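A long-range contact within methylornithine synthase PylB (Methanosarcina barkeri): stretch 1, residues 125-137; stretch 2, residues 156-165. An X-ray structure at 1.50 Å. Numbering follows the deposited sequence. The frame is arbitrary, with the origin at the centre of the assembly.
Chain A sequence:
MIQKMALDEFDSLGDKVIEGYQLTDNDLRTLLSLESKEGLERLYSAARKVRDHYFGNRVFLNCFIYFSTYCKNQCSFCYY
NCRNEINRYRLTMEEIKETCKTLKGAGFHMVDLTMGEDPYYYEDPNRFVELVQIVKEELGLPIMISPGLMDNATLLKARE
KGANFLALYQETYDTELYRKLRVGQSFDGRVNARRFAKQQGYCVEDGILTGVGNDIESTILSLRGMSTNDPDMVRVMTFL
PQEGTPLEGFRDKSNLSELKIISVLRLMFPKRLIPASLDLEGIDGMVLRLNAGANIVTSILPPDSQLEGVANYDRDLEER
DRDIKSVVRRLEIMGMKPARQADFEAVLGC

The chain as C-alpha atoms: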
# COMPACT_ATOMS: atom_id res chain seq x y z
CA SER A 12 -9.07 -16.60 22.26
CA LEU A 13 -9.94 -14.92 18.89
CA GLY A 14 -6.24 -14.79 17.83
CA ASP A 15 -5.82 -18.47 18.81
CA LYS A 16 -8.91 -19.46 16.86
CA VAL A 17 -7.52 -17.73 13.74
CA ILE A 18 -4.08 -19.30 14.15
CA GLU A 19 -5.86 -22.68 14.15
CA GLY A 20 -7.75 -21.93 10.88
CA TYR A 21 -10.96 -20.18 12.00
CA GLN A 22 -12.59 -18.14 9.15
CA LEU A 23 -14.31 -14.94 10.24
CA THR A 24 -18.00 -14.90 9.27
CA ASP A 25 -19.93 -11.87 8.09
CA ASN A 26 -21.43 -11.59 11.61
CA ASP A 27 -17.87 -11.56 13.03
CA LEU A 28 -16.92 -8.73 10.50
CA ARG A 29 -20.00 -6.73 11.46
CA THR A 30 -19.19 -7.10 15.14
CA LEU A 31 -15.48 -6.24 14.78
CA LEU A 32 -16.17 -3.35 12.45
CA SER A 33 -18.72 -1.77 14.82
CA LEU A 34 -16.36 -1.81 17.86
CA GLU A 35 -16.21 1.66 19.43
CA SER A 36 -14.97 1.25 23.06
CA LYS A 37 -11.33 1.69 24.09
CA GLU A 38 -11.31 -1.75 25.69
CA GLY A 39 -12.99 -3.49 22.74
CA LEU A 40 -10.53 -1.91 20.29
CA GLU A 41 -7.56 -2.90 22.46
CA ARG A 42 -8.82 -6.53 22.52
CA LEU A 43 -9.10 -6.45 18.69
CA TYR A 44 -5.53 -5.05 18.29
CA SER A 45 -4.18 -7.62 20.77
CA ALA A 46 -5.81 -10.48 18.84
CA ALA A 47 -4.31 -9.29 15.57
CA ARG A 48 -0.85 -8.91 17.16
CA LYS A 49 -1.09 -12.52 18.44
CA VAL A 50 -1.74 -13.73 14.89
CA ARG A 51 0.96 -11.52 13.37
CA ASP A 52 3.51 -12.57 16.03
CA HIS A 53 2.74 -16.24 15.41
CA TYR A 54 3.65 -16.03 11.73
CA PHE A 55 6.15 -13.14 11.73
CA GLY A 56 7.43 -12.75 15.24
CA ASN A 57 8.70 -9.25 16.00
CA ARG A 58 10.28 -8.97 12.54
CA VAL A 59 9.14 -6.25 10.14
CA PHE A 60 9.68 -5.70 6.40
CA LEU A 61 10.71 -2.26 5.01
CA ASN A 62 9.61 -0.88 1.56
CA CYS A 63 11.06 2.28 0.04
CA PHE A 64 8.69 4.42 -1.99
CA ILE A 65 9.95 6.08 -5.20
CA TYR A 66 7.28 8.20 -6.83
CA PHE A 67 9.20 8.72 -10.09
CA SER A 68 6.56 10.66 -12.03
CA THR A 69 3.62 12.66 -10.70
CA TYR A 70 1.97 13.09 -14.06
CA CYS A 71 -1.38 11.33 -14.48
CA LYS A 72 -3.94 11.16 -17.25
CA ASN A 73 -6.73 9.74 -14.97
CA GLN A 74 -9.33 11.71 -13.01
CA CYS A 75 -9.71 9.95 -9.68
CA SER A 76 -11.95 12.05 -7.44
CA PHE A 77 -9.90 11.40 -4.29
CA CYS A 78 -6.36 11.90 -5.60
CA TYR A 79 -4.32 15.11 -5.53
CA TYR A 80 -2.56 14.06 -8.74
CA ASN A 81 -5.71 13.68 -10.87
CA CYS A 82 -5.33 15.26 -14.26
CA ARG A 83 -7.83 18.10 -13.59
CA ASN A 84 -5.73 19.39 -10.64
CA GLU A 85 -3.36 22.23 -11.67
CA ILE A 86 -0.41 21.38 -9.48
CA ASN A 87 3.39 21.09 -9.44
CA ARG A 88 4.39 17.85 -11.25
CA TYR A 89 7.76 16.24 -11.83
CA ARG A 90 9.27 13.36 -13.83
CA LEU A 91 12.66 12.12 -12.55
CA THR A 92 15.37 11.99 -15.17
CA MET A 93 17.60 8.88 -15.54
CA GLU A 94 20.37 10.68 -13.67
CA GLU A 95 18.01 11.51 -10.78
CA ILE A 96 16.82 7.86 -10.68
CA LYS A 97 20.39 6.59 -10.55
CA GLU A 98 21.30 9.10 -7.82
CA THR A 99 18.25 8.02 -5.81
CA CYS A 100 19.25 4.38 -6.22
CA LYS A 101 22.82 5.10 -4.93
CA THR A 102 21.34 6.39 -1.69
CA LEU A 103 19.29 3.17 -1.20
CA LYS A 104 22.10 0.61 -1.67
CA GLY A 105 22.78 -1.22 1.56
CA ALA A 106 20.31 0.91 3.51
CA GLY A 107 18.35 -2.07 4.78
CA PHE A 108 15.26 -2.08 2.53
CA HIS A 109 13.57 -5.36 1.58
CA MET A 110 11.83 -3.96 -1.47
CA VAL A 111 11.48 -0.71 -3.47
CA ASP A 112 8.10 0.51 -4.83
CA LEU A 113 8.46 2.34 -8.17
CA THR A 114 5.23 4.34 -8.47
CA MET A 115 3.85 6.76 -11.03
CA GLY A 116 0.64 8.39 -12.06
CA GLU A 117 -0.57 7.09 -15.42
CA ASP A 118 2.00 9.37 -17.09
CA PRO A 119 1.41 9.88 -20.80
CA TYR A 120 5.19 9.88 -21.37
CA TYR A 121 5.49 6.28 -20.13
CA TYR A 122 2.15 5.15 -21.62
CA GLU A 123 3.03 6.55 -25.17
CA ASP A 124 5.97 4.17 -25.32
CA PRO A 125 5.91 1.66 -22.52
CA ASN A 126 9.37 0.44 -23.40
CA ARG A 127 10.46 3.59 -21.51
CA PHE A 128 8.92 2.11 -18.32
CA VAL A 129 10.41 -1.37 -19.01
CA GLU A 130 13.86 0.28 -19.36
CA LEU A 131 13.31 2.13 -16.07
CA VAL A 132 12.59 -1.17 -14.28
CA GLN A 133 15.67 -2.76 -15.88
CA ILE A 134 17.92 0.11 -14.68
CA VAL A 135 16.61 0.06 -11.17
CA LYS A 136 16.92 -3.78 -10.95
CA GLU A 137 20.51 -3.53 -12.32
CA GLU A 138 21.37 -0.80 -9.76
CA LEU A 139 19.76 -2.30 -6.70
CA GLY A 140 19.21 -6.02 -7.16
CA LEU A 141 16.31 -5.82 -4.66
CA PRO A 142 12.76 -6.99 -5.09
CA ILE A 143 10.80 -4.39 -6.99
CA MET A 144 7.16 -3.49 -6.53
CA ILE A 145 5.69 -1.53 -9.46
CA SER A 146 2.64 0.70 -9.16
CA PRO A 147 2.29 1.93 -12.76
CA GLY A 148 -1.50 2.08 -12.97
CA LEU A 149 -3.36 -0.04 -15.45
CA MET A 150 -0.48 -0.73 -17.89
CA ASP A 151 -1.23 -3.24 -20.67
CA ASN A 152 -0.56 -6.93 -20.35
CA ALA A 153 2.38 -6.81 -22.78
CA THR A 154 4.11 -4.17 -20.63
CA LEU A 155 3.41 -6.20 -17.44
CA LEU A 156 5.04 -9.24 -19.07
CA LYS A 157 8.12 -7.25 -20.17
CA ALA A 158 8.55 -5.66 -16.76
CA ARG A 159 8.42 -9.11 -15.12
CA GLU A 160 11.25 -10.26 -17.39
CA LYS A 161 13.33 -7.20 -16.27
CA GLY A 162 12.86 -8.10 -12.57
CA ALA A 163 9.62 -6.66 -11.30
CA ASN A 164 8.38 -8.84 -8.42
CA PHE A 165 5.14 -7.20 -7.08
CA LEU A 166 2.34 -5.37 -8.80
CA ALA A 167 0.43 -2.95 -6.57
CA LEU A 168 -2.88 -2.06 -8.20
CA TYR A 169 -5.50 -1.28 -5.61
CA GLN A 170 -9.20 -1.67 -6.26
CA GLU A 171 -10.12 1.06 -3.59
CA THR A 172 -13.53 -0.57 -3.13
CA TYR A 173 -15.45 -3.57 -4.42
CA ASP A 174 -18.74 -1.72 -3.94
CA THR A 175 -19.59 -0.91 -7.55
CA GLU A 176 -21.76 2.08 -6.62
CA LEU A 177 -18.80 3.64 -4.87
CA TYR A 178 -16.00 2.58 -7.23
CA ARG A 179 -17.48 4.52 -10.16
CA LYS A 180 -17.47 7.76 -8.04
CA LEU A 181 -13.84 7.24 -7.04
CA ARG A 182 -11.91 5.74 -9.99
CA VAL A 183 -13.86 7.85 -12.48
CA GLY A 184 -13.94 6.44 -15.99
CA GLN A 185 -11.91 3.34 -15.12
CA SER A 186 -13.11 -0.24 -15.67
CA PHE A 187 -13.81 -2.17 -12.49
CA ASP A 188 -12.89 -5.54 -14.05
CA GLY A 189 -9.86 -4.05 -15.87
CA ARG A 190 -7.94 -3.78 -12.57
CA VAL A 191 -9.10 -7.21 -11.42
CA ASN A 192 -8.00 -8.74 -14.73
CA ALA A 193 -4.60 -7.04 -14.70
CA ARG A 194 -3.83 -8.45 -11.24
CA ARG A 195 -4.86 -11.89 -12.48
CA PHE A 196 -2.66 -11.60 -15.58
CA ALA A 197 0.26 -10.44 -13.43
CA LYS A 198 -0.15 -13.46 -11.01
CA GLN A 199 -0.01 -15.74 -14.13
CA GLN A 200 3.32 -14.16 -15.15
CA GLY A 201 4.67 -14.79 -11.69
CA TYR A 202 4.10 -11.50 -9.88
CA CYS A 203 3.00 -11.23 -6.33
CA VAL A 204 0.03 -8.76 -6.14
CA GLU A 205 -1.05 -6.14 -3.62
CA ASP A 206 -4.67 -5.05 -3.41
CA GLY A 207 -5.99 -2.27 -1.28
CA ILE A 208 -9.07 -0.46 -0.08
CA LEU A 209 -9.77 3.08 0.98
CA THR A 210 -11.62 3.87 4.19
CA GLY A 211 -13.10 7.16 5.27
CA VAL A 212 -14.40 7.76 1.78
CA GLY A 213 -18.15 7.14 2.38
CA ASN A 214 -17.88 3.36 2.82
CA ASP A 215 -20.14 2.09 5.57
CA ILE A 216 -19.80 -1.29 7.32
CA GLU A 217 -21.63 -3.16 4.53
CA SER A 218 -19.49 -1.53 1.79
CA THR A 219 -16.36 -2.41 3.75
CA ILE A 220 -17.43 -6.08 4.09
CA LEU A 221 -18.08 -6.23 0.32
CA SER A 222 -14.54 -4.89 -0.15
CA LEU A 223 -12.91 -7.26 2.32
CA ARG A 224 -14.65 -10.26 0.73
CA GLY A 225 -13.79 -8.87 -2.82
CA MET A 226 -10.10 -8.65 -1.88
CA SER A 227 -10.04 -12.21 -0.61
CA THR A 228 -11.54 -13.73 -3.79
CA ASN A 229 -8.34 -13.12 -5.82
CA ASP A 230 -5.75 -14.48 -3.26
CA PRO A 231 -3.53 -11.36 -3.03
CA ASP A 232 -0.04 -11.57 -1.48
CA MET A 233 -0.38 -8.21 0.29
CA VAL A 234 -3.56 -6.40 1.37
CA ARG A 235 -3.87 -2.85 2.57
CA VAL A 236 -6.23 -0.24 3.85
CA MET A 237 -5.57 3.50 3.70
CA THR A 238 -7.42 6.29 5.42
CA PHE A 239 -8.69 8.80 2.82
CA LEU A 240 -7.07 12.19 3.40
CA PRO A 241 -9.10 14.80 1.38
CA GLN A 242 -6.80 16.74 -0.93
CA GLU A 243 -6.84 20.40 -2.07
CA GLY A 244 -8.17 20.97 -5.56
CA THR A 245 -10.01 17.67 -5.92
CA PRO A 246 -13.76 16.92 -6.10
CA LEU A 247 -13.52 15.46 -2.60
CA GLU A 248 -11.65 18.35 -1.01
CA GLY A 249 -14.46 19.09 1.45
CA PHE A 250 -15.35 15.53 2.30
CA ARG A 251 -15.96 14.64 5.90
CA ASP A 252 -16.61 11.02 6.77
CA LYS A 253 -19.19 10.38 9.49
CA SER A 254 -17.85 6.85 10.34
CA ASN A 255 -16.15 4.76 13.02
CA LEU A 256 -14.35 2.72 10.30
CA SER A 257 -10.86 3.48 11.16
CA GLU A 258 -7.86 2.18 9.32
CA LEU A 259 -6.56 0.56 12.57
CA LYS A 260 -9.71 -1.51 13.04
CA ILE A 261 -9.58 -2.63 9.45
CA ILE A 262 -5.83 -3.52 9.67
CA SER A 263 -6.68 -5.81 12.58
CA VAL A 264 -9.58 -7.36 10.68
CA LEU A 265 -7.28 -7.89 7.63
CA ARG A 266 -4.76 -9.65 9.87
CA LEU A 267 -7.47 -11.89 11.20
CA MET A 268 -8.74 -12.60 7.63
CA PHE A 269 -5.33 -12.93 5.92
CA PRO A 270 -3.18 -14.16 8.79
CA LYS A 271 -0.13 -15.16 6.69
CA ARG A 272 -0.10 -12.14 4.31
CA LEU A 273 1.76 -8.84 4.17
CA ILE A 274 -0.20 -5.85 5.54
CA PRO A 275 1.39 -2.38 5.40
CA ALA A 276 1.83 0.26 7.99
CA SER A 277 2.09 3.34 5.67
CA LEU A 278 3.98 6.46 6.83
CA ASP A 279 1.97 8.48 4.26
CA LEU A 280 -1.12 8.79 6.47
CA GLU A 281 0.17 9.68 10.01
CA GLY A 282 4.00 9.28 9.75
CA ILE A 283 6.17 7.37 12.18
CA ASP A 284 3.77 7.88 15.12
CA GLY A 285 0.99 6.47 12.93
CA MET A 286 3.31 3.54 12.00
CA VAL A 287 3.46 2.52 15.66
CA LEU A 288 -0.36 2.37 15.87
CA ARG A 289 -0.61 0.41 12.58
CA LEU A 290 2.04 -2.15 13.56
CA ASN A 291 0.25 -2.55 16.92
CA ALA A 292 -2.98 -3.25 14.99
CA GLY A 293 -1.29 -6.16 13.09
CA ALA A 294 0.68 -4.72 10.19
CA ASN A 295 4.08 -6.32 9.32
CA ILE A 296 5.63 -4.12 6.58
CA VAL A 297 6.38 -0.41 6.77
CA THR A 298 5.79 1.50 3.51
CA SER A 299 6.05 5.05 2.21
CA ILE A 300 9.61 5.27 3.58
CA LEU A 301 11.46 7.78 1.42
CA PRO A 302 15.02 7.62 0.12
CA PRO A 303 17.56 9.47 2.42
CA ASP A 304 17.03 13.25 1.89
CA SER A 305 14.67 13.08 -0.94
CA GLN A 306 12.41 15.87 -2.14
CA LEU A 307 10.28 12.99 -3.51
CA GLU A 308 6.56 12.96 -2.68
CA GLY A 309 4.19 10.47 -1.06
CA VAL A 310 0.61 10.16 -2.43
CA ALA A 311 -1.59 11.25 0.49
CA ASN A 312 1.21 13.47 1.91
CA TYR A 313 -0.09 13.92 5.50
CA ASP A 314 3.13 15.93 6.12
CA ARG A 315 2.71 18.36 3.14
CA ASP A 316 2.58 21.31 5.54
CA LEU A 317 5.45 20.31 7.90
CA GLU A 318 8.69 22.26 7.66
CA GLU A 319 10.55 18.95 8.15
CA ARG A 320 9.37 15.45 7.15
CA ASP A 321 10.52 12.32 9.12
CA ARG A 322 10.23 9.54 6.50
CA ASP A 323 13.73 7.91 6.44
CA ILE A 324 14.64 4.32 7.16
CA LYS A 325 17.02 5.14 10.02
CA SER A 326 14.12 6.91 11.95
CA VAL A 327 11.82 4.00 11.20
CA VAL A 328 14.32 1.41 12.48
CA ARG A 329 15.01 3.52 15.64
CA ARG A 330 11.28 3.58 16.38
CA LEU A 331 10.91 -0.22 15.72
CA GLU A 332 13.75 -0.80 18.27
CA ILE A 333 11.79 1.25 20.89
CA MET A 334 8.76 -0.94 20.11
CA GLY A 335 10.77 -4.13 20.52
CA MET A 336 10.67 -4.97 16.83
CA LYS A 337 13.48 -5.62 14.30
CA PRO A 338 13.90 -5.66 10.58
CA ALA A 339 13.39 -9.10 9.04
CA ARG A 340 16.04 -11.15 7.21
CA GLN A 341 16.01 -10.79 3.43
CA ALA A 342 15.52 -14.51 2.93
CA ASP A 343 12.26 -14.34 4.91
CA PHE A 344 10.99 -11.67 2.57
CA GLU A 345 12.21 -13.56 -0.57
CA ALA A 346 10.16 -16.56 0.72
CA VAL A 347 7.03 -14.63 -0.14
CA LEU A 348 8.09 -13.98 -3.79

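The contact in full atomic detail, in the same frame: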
# COMPACT_ATOMS: atom_id res chain seq x y z
N PRO A 125 5.64 2.34 -23.76
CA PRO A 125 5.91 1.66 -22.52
C PRO A 125 7.25 1.00 -22.43
O PRO A 125 7.65 0.61 -21.33
CB PRO A 125 4.76 0.62 -22.37
CG PRO A 125 3.91 0.80 -23.54
CD PRO A 125 4.44 1.86 -24.46
N ASN A 126 8.01 0.91 -23.53
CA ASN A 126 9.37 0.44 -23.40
C ASN A 126 10.20 1.41 -22.51
O ASN A 126 11.21 1.03 -21.91
CB ASN A 126 10.01 0.30 -24.76
CG ASN A 126 9.42 -0.82 -25.52
OD1 ASN A 126 9.10 -1.88 -24.95
ND2 ASN A 126 9.21 -0.61 -26.79
N ARG A 127 9.74 2.66 -22.39
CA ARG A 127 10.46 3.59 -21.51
C ARG A 127 10.30 3.15 -20.03
O ARG A 127 11.22 3.30 -19.25
CB ARG A 127 9.80 4.98 -21.61
CG ARG A 127 10.04 5.65 -22.94
CD ARG A 127 9.07 6.86 -23.20
NE ARG A 127 9.44 7.48 -24.47
CZ ARG A 127 8.65 8.33 -25.08
NH1 ARG A 127 7.46 8.64 -24.62
NH2 ARG A 127 9.09 8.96 -26.18
N PHE A 128 9.12 2.59 -19.69
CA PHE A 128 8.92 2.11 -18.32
C PHE A 128 9.71 0.81 -18.13
O PHE A 128 10.27 0.59 -17.05
CB PHE A 128 7.42 1.90 -18.10
CG PHE A 128 7.14 1.27 -16.77
CD1 PHE A 128 7.44 1.92 -15.57
CD2 PHE A 128 6.67 -0.05 -16.74
CE1 PHE A 128 7.22 1.33 -14.28
CE2 PHE A 128 6.43 -0.63 -15.50
CZ PHE A 128 6.72 0.03 -14.27
N VAL A 129 9.66 -0.09 -19.10
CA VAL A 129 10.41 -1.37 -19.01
C VAL A 129 11.90 -1.05 -18.83
O VAL A 129 12.57 -1.72 -17.99
CB VAL A 129 10.16 -2.21 -20.30
CG1 VAL A 129 11.01 -3.50 -20.21
CG2 VAL A 129 8.64 -2.57 -20.38
N GLU A 130 12.43 -0.03 -19.51
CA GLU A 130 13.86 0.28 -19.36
C GLU A 130 14.12 0.84 -17.97
O GLU A 130 15.19 0.58 -17.37
CB GLU A 130 14.28 1.31 -20.47
CG GLU A 130 15.78 1.69 -20.49
CD GLU A 130 16.22 2.38 -21.79
OE1 GLU A 130 17.37 2.89 -21.84
OE2 GLU A 130 15.43 2.42 -22.77
N LEU A 131 13.17 1.62 -17.46
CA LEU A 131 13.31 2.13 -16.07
C LEU A 131 13.36 0.93 -15.07
O LEU A 131 14.24 0.88 -14.14
CB LEU A 131 12.17 3.13 -15.70
CG LEU A 131 12.28 3.77 -14.32
CD1 LEU A 131 11.34 5.00 -14.41
CD2 LEU A 131 11.80 2.82 -13.29
N VAL A 132 12.48 -0.03 -15.18
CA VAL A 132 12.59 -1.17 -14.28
C VAL A 132 13.92 -1.91 -14.42
O VAL A 132 14.54 -2.26 -13.40
CB VAL A 132 11.41 -2.15 -14.58
CG1 VAL A 132 11.54 -3.45 -13.76
CG2 VAL A 132 10.06 -1.49 -14.25
N GLN A 133 14.40 -2.07 -15.66
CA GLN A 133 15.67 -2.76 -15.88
C GLN A 133 16.79 -2.00 -15.17
O GLN A 133 17.63 -2.61 -14.52
CB GLN A 133 15.94 -2.83 -17.38
CG GLN A 133 17.31 -3.48 -17.69
CD GLN A 133 17.62 -3.53 -19.17
OE1 GLN A 133 16.78 -3.34 -19.99
NE2 GLN A 133 18.88 -3.71 -19.51
N ILE A 134 16.85 -0.68 -15.29
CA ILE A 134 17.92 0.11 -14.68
C ILE A 134 17.86 0.03 -13.21
O ILE A 134 18.92 -0.16 -12.55
CB ILE A 134 17.90 1.59 -15.19
CG1 ILE A 134 18.36 1.61 -16.65
CG2 ILE A 134 18.76 2.48 -14.31
CD1 ILE A 134 18.01 2.87 -17.38
N VAL A 135 16.68 0.19 -12.62
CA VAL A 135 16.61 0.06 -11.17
C VAL A 135 16.99 -1.35 -10.67
O VAL A 135 17.68 -1.50 -9.65
CB VAL A 135 15.17 0.43 -10.67
CG1 VAL A 135 15.07 0.17 -9.15
CG2 VAL A 135 14.89 1.93 -11.03
N LYS A 136 16.58 -2.41 -11.37
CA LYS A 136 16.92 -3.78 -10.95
C LYS A 136 18.45 -3.94 -11.07
O LYS A 136 19.08 -4.55 -10.19
CB LYS A 136 16.20 -4.79 -11.82
CG LYS A 136 16.26 -6.20 -11.24
CD LYS A 136 15.30 -6.31 -10.07
CE LYS A 136 15.28 -7.73 -9.63
NZ LYS A 136 14.17 -7.87 -8.57
N GLU A 137 19.04 -3.41 -12.16
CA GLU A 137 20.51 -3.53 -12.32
C GLU A 137 21.27 -2.78 -11.22
O GLU A 137 22.34 -3.24 -10.78
CB GLU A 137 20.91 -2.98 -13.68
CG GLU A 137 20.60 -3.89 -14.86
CD GLU A 137 20.96 -3.19 -16.18
OE1 GLU A 137 21.32 -1.94 -16.21
OE2 GLU A 137 20.82 -3.89 -17.20
N LEU A 156 4.20 -8.07 -18.79
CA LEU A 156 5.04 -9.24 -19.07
C LEU A 156 6.50 -8.83 -19.28
O LEU A 156 7.43 -9.47 -18.70
CB LEU A 156 4.38 -9.88 -20.32
CG LEU A 156 4.99 -10.89 -21.13
CD1 LEU A 156 3.83 -11.41 -22.04
CD2 LEU A 156 6.20 -10.40 -21.87
N LYS A 157 6.75 -7.70 -19.96
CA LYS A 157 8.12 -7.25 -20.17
C LYS A 157 8.77 -6.77 -18.86
O LYS A 157 9.99 -7.01 -18.63
CB LYS A 157 8.17 -6.18 -21.22
CG LYS A 157 7.90 -6.74 -22.63
CD LYS A 157 7.77 -5.54 -23.54
CE LYS A 157 7.81 -6.03 -24.95
NZ LYS A 157 6.80 -5.20 -25.68
N ALA A 158 7.97 -6.12 -18.03
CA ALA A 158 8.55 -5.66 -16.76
C ALA A 158 8.89 -6.79 -15.82
O ALA A 158 9.87 -6.70 -15.09
CB ALA A 158 7.64 -4.66 -16.10
N ARG A 159 8.12 -7.88 -15.88
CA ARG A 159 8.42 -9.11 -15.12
C ARG A 159 9.76 -9.68 -15.55
O ARG A 159 10.62 -10.03 -14.74
CB ARG A 159 7.29 -10.11 -15.28
CG ARG A 159 7.56 -11.44 -14.54
CD ARG A 159 7.65 -11.29 -13.04
NE ARG A 159 7.93 -12.58 -12.45
CZ ARG A 159 8.24 -12.74 -11.17
NH1 ARG A 159 8.23 -11.71 -10.33
NH2 ARG A 159 8.42 -13.97 -10.73
N GLU A 160 9.98 -9.72 -16.86
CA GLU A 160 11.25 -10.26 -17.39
C GLU A 160 12.48 -9.42 -16.99
O GLU A 160 13.56 -9.97 -16.79
CB GLU A 160 11.10 -10.41 -18.92
CG GLU A 160 12.25 -11.21 -19.54
CD GLU A 160 12.44 -12.68 -19.09
OE1 GLU A 160 11.51 -13.45 -18.64
OE2 GLU A 160 13.59 -13.09 -19.27
N LYS A 161 12.28 -8.10 -16.75
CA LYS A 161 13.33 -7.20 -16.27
C LYS A 161 13.55 -7.19 -14.75
O LYS A 161 14.42 -6.52 -14.28
CB LYS A 161 13.15 -5.74 -16.73
CG LYS A 161 13.13 -5.59 -18.24
CD LYS A 161 14.40 -6.11 -18.88
CE LYS A 161 14.51 -5.47 -20.28
NZ LYS A 161 15.70 -5.95 -21.00
N GLY A 162 12.66 -7.87 -14.02
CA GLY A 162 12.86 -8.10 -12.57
C GLY A 162 11.81 -7.50 -11.67
O GLY A 162 11.97 -7.53 -10.44
N ALA A 163 10.69 -7.06 -12.21
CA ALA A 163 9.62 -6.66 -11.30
C ALA A 163 9.03 -7.88 -10.56
O ALA A 163 8.78 -8.92 -11.16
CB ALA A 163 8.53 -5.92 -12.10
N ASN A 164 8.87 -7.75 -9.25
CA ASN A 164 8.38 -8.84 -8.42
C ASN A 164 6.93 -8.66 -7.94
O ASN A 164 6.27 -9.70 -7.71
CB ASN A 164 9.25 -8.94 -7.15
CG ASN A 164 10.65 -9.33 -7.49
OD1 ASN A 164 10.93 -10.53 -7.73
ND2 ASN A 164 11.48 -8.37 -7.61
N PHE A 165 6.47 -7.46 -7.63
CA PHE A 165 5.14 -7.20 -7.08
C PHE A 165 4.48 -6.20 -8.00
O PHE A 165 5.11 -5.27 -8.52
CB PHE A 165 5.34 -6.55 -5.66
CG PHE A 165 4.88 -7.36 -4.52
CD1 PHE A 165 3.47 -7.38 -4.24
CD2 PHE A 165 5.76 -8.01 -3.70
CE1 PHE A 165 3.01 -8.08 -3.13
CE2 PHE A 165 5.30 -8.73 -2.58
CZ PHE A 165 3.94 -8.75 -2.29

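Two neighbouring helices that run in nearly the same direction can pack closely where their facing residues are small or branched, and this pair in PylB is a compact example. The axes of helix 126-137 and helix 156-160 approach to 8.9 Å, with 17° between their N-to-C directions. After the second helix, at Gly 162 the chain leaves helical geometry with positive phi, forming a Schellman motif in which Ala 163 N donates to Ala 158 O at 3.0 Å and Gly 162 N to Arg 159 O at 3.1 Å. Glycine suits this turn doubly. A CB on Gly 162 would jam against the carbonyl O of Lys 161 and would lie 2.6 Å from Lys 136 CG, in a clash.

The buried seam is apolar. Val 132 points toward the second stretch, its CG2 lying 4.4 Å from Ala 158 CB and its CG1 4.2 Å from Ala 163 CB, so one branched side chain touches residues before and after the turn. Phe 128 approaches obliquely, CE2 4.3 Å from Ala 158 CB; the single methyl of Ala 158 thus meets both neighbours. One turn of helix earlier than Gln 133, Val 129 sets CG2 3.7 Å from Lys 157 CB and CG1 3.6 Å from Lys 161 CG, resting against the aliphatic parts of two lysines.

Towards solvent, long side chains add polar links. Lys 161, the residue most covered by the opposing stretch, carries NZ to Gln 133 OE1 in a weak hydrogen bond of 3.0 Å, while Gln 133 NE2 donates to Glu 137 OE2 at 3.0 Å; the amide thereby uses both its ends. Lys 136 bends at chi2 (p) and its NZ donates to Gly 162 O at 2.9 Å, tying the first helix directly to the backbone of the turn.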